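Long-range contacts in alpha-fucosidase (PDB 2EAB), which probably releases alpha-1,2-linked L-fucose from glycans by hydrolysis, this chain being the catalytic part of a longer membrane-associated protein: residues 475-480 with 534-539; 514-519 with 529-534. All blocks are in the same frame, centred on the assembly; numbering follows the deposited sequence.

Interaction 1 (475-480 with 534-539); sequences IGEGEG and LLKEES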
loop_
_atom_site.group_PDB
_atom_site.type_symbol
_atom_site.label_atom_id
_atom_site.label_comp_id
_atom_site.label_asym_id
_atom_site.label_seq_id
_atom_site.Cartn_x
_atom_site.Cartn_y
_atom_site.Cartn_z
ATOM N N ILE A 475 -21.830 7.341 -9.022
ATOM C CA ILE A 475 -20.587 7.982 -8.637
ATOM C C ILE A 475 -20.278 9.048 -9.684
ATOM O O ILE A 475 -20.331 8.784 -10.896
ATOM C CB ILE A 475 -19.436 6.970 -8.559
ATOM C CG1 ILE A 475 -19.708 5.936 -7.460
ATOM C CG2 ILE A 475 -18.115 7.688 -8.300
ATOM C CD1 ILE A 475 -18.745 4.772 -7.447
ATOM N N GLY A 476 -19.979 10.255 -9.215
ATOM C CA GLY A 476 -19.720 11.375 -10.111
ATOM C C GLY A 476 -20.833 12.400 -10.131
ATOM O O GLY A 476 -20.594 13.570 -10.424
ATOM N N GLU A 477 -22.048 11.955 -9.812
ATOM C CA GLU A 477 -23.244 12.791 -9.930
ATOM C C GLU A 477 -23.802 13.242 -8.586
ATOM O O GLU A 477 -24.774 13.998 -8.535
ATOM C CB GLU A 477 -24.331 12.060 -10.729
ATOM C CG GLU A 477 -23.868 11.538 -12.085
ATOM C CD GLU A 477 -23.193 12.600 -12.921
ATOM O OE1 GLU A 477 -23.819 13.650 -13.172
ATOM O OE2 GLU A 477 -22.032 12.383 -13.329
ATOM N N GLY A 478 -23.177 12.794 -7.502
ATOM C CA GLY A 478 -23.585 13.191 -6.157
ATOM C C GLY A 478 -22.921 14.479 -5.711
ATOM O O GLY A 478 -22.130 15.073 -6.446
ATOM N N GLU A 479 -23.250 14.908 -4.496
ATOM C CA GLU A 479 -22.732 16.162 -3.952
ATOM C C GLU A 479 -21.366 16.027 -3.288
ATOM O O GLU A 479 -20.728 17.030 -2.966
ATOM C CB GLU A 479 -23.737 16.782 -2.984
ATOM C CG GLU A 479 -24.978 17.303 -3.674
ATOM C CD GLU A 479 -24.643 18.344 -4.726
ATOM O OE1 GLU A 479 -24.034 19.378 -4.377
ATOM O OE2 GLU A 479 -24.975 18.115 -5.909
ATOM N N GLY A 480 -20.915 14.791 -3.096
ATOM C CA GLY A 480 -19.624 14.562 -2.473
ATOM C C GLY A 480 -19.627 13.432 -1.475
ATOM O O GLY A 480 -20.649 13.106 -0.872
ATOM N N LEU A 534 -14.996 9.361 -10.011
ATOM C CA LEU A 534 -14.574 9.613 -8.630
ATOM C C LEU A 534 -14.053 11.029 -8.430
ATOM O O LEU A 534 -14.410 11.701 -7.457
ATOM C CB LEU A 534 -13.507 8.610 -8.200
ATOM C CG LEU A 534 -13.994 7.186 -7.924
ATOM C CD1 LEU A 534 -12.833 6.205 -7.924
ATOM C CD2 LEU A 534 -14.758 7.114 -6.606
ATOM N N LEU A 535 -13.206 11.468 -9.358
ATOM C CA LEU A 535 -12.592 12.790 -9.265
ATOM C C LEU A 535 -13.601 13.907 -9.450
ATOM O O LEU A 535 -13.497 14.941 -8.798
ATOM C CB LEU A 535 -11.456 12.933 -10.275
ATOM C CG LEU A 535 -10.163 12.212 -9.892
ATOM C CD1 LEU A 535 -9.272 12.040 -11.100
ATOM C CD2 LEU A 535 -9.430 12.963 -8.785
ATOM N N LYS A 536 -14.565 13.692 -10.340
ATOM C CA LYS A 536 -15.599 14.681 -10.612
ATOM C C LYS A 536 -16.375 14.998 -9.333
ATOM O O LYS A 536 -16.555 16.166 -8.977
ATOM C CB LYS A 536 -16.546 14.154 -11.688
ATOM C CG LYS A 536 -17.716 15.064 -12.021
ATOM C CD LYS A 536 -18.630 14.399 -13.046
ATOM C CE LYS A 536 -19.875 15.235 -13.308
ATOM N NZ LYS A 536 -20.775 14.609 -14.321
ATOM N N GLU A 537 -16.824 13.961 -8.631
ATOM C CA GLU A 537 -17.641 14.177 -7.448
ATOM C C GLU A 537 -16.825 14.709 -6.265
ATOM O O GLU A 537 -17.320 15.553 -5.527
ATOM C CB GLU A 537 -18.434 12.922 -7.071
ATOM C CG GLU A 537 -19.249 13.076 -5.798
ATOM C CD GLU A 537 -20.357 12.049 -5.636
ATOM O OE1 GLU A 537 -20.692 11.311 -6.594
ATOM O OE2 GLU A 537 -20.922 12.001 -4.529
ATOM N N GLU A 538 -15.596 14.232 -6.074
ATOM C CA GLU A 538 -14.785 14.771 -4.980
ATOM C C GLU A 538 -14.344 16.213 -5.248
ATOM O O GLU A 538 -14.245 17.018 -4.320
ATOM C CB GLU A 538 -13.598 13.862 -4.644
ATOM C CG GLU A 538 -12.898 14.219 -3.324
ATOM C CD GLU A 538 -13.731 13.920 -2.081
ATOM O OE1 GLU A 538 -14.829 13.325 -2.229
ATOM O OE2 GLU A 538 -13.287 14.284 -0.963
ATOM N N SER A 539 -14.084 16.546 -6.511
ATOM C CA SER A 539 -13.760 17.927 -6.871
ATOM C C SER A 539 -14.979 18.826 -6.677
ATOM O O SER A 539 -14.856 19.928 -6.142
ATOM C CB SER A 539 -13.219 18.024 -8.300
ATOM O OG SER A 539 -12.000 17.313 -8.411
HETATM O O HOH W 1 -23.146 16.020 -14.789
#
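This is a loop-on-helix contact, in which G476, G478 and G480, in the run between helix 452-463 and strand 486-487, turn their backbone N-H groups to E537 on helix 525-546. Both oxygens of the carboxylate share the work. OE1 of E537 takes the N of G476 at 2.9 Å on its anti lone pair and, by a weak bond, the N of G478 at 3.0 Å. OE2 of E537 receives the N of G480 at 3.1 Å, also weakly. R456 forms a salt bridge with OE1, so the buried charge is answered by a guanidinium as well as by amides. With CG anti to the backbone N (chi1 177°) and the chain extended beyond it, E537 stretches from the helix into the loop. CA of G478 lies 3.3 Å from OE2 of E537, a close seat that a glycine's lack of side chain permits.

One residue earlier, K536 runs straight out past the loop. Its CD lies 3.4 Å from O of G476, and its NZ ends 2.7 Å from OE2 of E477, on the syn lone pair. The two side chains cross obliquely, and a water joins OE1 of E477 to the same NZ; D601 is a second acidic partner of the ammonium. Where the loop begins, I475 and L534 run alongside each other in the same direction, CG2 of I475 at 3.8 Å from CD2 of L534.

The contact lies away from the calcium sites of the protein. It belongs to the (alpha/alpha)6-barrel catalytic domain of glycoside hydrolase family 95, where a carboxylate from helix 525-546 gathers three glycine N-H groups of a loop lying much earlier in the chain.

Interaction 2 (514-519 with 529-534); sequences NVYEAY and DRVYAL. With EDO (1,2-ethanediol), chain G.
V515 sets its CG1 anti to the backbone N (chi1 173°), which directs that methyl at V531, while a chi1 of -53° puts CG1 of V531 beside the backbone N and anti to the carbonyl carbon, which leaves CG2 in the crowded position between the two. The result is that the two branches of V531 do separate jobs. CG1 of V531 meets CG1 of V515 at 3.6 Å as the two valines pass flank to flank, headed oppositely, and it also rests 3.5 Å from O of V515, the carbonyl that accepts the N-H of A518. CG2 of V531 reaches the Y516 ring obliquely, 3.7 Å from CD1 of Y516, with CB of Y519 a little farther off at 4.1 Å. From the next turn CD1 of L534 comes in across V515, at about a right angle, 3.9 Å from CG1 of V515.

These are two consecutive helices, 507-520 and 525-546, folded back on each other as an antiparallel hairpin of the catalytic (alpha/alpha)6 barrel; the axes of the short segments come within 9.1 Å, with 148° between their N-to-C directions. No hydrogen bond crosses the interface. Around it, V448 of helix 442-450 packs on V515, and helix 577-596 covers Y516. Nearest side-chain atoms of Y516 and E520 are about 3 Å apart; E520 has been seen to bind calcium in this protein, though no ion sits on it here. E517 points away from the partner helix: it salt-bridges R820 through OE2, and its OE1 accepts a hydrogen bond, 2.8 Å long, from O2 of a 1,2-ethanediol probably left by the crystallisation liquor.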
loop_
_atom_site.group_PDB
_atom_site.type_symbol
_atom_site.label_atom_id
_atom_site.label_comp_id
_atom_site.label_asym_id
_atom_site.label_seq_id
_atom_site.Cartn_x
_atom_site.Cartn_y
_atom_site.Cartn_z
ATOM N N ASN A 514 -3.666 7.703 -5.876
ATOM C CA ASN A 514 -3.330 6.313 -6.184
ATOM C C ASN A 514 -4.269 5.743 -7.238
ATOM O O ASN A 514 -3.853 4.983 -8.112
ATOM C CB ASN A 514 -3.414 5.429 -4.935
ATOM C CG ASN A 514 -2.380 5.769 -3.885
ATOM O OD1 ASN A 514 -1.358 5.085 -3.754
ATOM N ND2 ASN A 514 -2.652 6.794 -3.106
ATOM N N VAL A 515 -5.538 6.126 -7.146
ATOM C CA VAL A 515 -6.555 5.677 -8.090
ATOM C C VAL A 515 -6.282 6.242 -9.487
ATOM O O VAL A 515 -6.276 5.492 -10.467
ATOM C CB VAL A 515 -7.986 6.022 -7.597
ATOM C CG1 VAL A 515 -9.019 5.698 -8.658
ATOM C CG2 VAL A 515 -8.301 5.262 -6.318
ATOM N N TYR A 516 -6.042 7.551 -9.578
ATOM C CA TYR A 516 -5.775 8.170 -10.873
ATOM C C TYR A 516 -4.524 7.593 -11.541
ATOM O O TYR A 516 -4.460 7.492 -12.771
ATOM C CB TYR A 516 -5.694 9.703 -10.773
ATOM C CG TYR A 516 -5.511 10.325 -12.137
ATOM C CD1 TYR A 516 -6.560 10.347 -13.049
ATOM C CD2 TYR A 516 -4.278 10.838 -12.541
ATOM C CE1 TYR A 516 -6.399 10.876 -14.324
ATOM C CE2 TYR A 516 -4.112 11.377 -13.824
ATOM C CZ TYR A 516 -5.179 11.384 -14.705
ATOM O OH TYR A 516 -5.040 11.901 -15.979
ATOM N N GLU A 517 -3.534 7.211 -10.738
ATOM C CA GLU A 517 -2.326 6.599 -11.289
ATOM C C GLU A 517 -2.610 5.330 -12.090
ATOM O O GLU A 517 -1.867 5.006 -13.013
ATOM C CB GLU A 517 -1.296 6.328 -10.196
ATOM C CG GLU A 517 -0.729 7.595 -9.595
ATOM C CD GLU A 517 0.719 7.478 -9.197
ATOM O OE1 GLU A 517 1.163 6.368 -8.831
ATOM O OE2 GLU A 517 1.423 8.507 -9.253
ATOM N N ALA A 518 -3.684 4.617 -11.759
ATOM C CA ALA A 518 -4.060 3.449 -12.549
ATOM C C ALA A 518 -4.290 3.830 -14.006
ATOM O O ALA A 518 -3.955 3.057 -14.910
ATOM C CB ALA A 518 -5.284 2.773 -11.968
ATOM N N TYR A 519 -4.858 5.014 -14.230
ATOM C CA TYR A 519 -4.987 5.546 -15.579
ATOM C C TYR A 519 -3.665 6.093 -16.130
ATOM O O TYR A 519 -3.304 5.807 -17.278
ATOM C CB TYR A 519 -6.089 6.607 -15.685
ATOM C CG TYR A 519 -6.192 7.138 -17.092
ATOM C CD1 TYR A 519 -6.612 6.299 -18.122
ATOM C CD2 TYR A 519 -5.823 8.443 -17.413
ATOM C CE1 TYR A 519 -6.692 6.739 -19.429
ATOM C CE2 TYR A 519 -5.902 8.900 -18.747
ATOM C CZ TYR A 519 -6.341 8.030 -19.730
ATOM O OH TYR A 519 -6.435 8.440 -21.039
ATOM N N ASP A 529 -12.817 6.225 -17.257
ATOM C CA ASP A 529 -14.202 6.523 -16.885
ATOM C C ASP A 529 -14.424 6.433 -15.374
ATOM O O ASP A 529 -15.083 7.289 -14.781
ATOM C CB ASP A 529 -15.180 5.606 -17.618
ATOM C CG ASP A 529 -15.364 5.988 -19.081
ATOM O OD1 ASP A 529 -14.797 7.014 -19.525
ATOM O OD2 ASP A 529 -16.097 5.259 -19.783
ATOM N N ARG A 530 -13.844 5.408 -14.757
ATOM C CA ARG A 530 -13.994 5.183 -13.316
ATOM C C ARG A 530 -13.289 6.250 -12.493
ATOM O O ARG A 530 -13.846 6.750 -11.511
ATOM C CB ARG A 530 -13.481 3.799 -12.930
ATOM C CG ARG A 530 -14.335 2.680 -13.476
ATOM C CD ARG A 530 -13.657 1.354 -13.305
ATOM N NE ARG A 530 -13.680 0.898 -11.917
ATOM C CZ ARG A 530 -12.953 -0.116 -11.456
ATOM N NH1 ARG A 530 -12.127 -0.767 -12.265
ATOM N NH2 ARG A 530 -13.042 -0.481 -10.184
ATOM N N VAL A 531 -12.071 6.609 -12.884
ATOM C CA VAL A 531 -11.316 7.596 -12.111
ATOM C C VAL A 531 -11.907 8.986 -12.312
ATOM O O VAL A 531 -11.949 9.790 -11.381
ATOM C CB VAL A 531 -9.781 7.555 -12.381
ATOM C CG1 VAL A 531 -9.240 6.146 -12.201
ATOM C CG2 VAL A 531 -9.427 8.074 -13.768
ATOM N N TYR A 532 -12.379 9.270 -13.523
ATOM C CA TYR A 532 -13.045 10.538 -13.775
ATOM C C TYR A 532 -14.291 10.698 -12.905
ATOM O O TYR A 532 -14.502 11.755 -12.317
ATOM C CB TYR A 532 -13.403 10.725 -15.255
ATOM C CG TYR A 532 -14.224 11.974 -15.479
ATOM C CD1 TYR A 532 -13.645 13.235 -15.361
ATOM C CD2 TYR A 532 -15.587 11.899 -15.770
ATOM C CE1 TYR A 532 -14.392 14.391 -15.533
ATOM C CE2 TYR A 532 -16.346 13.059 -15.956
ATOM C CZ TYR A 532 -15.738 14.297 -15.837
ATOM O OH TYR A 532 -16.459 15.454 -16.008
ATOM N N ALA A 533 -15.122 9.660 -12.844
ATOM C CA ALA A 533 -16.329 9.720 -12.026
ATOM C C ALA A 533 -15.991 10.047 -10.565
ATOM O O ALA A 533 -16.605 10.925 -9.964
ATOM C CB ALA A 533 -17.131 8.424 -12.136
ATOM N N LEU A 534 -14.996 9.361 -10.011
ATOM C CA LEU A 534 -14.574 9.613 -8.630
ATOM C C LEU A 534 -14.053 11.029 -8.430
ATOM O O LEU A 534 -14.410 11.701 -7.457
ATOM C CB LEU A 534 -13.507 8.610 -8.200
ATOM C CG LEU A 534 -13.994 7.186 -7.924
ATOM C CD1 LEU A 534 -12.833 6.205 -7.924
ATOM C CD2 LEU A 534 -14.758 7.114 -6.606
HETATM C C1 EDO G . 5.098 8.015 -7.064
HETATM O O1 EDO G . 5.954 8.326 -8.272
HETATM C C2 EDO G . 4.621 6.521 -7.243
HETATM O O2 EDO G . 3.904 6.447 -8.501
#

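Overall arrangement
Helix 525-546 serves both contacts, and L534 belongs to each. The centres lie 12 Å apart, and the sets touch directly: CB of A533 packs on O of I475, and CD1 of L535 lies against CD1 of Y516. Along the chain interaction 2 is nested inside the span that interaction 1 closes, with 475-480 first, then 514-519, then the two segments 529-534 and 534-539, which overlap at L534. One helix therefore meets its hairpin partner 507-520 with apolar side chains and, a turn or so onward, receives the earlier loop mainly through the charged K536 and E537. All four segments belong to the family 95 catalytic domain.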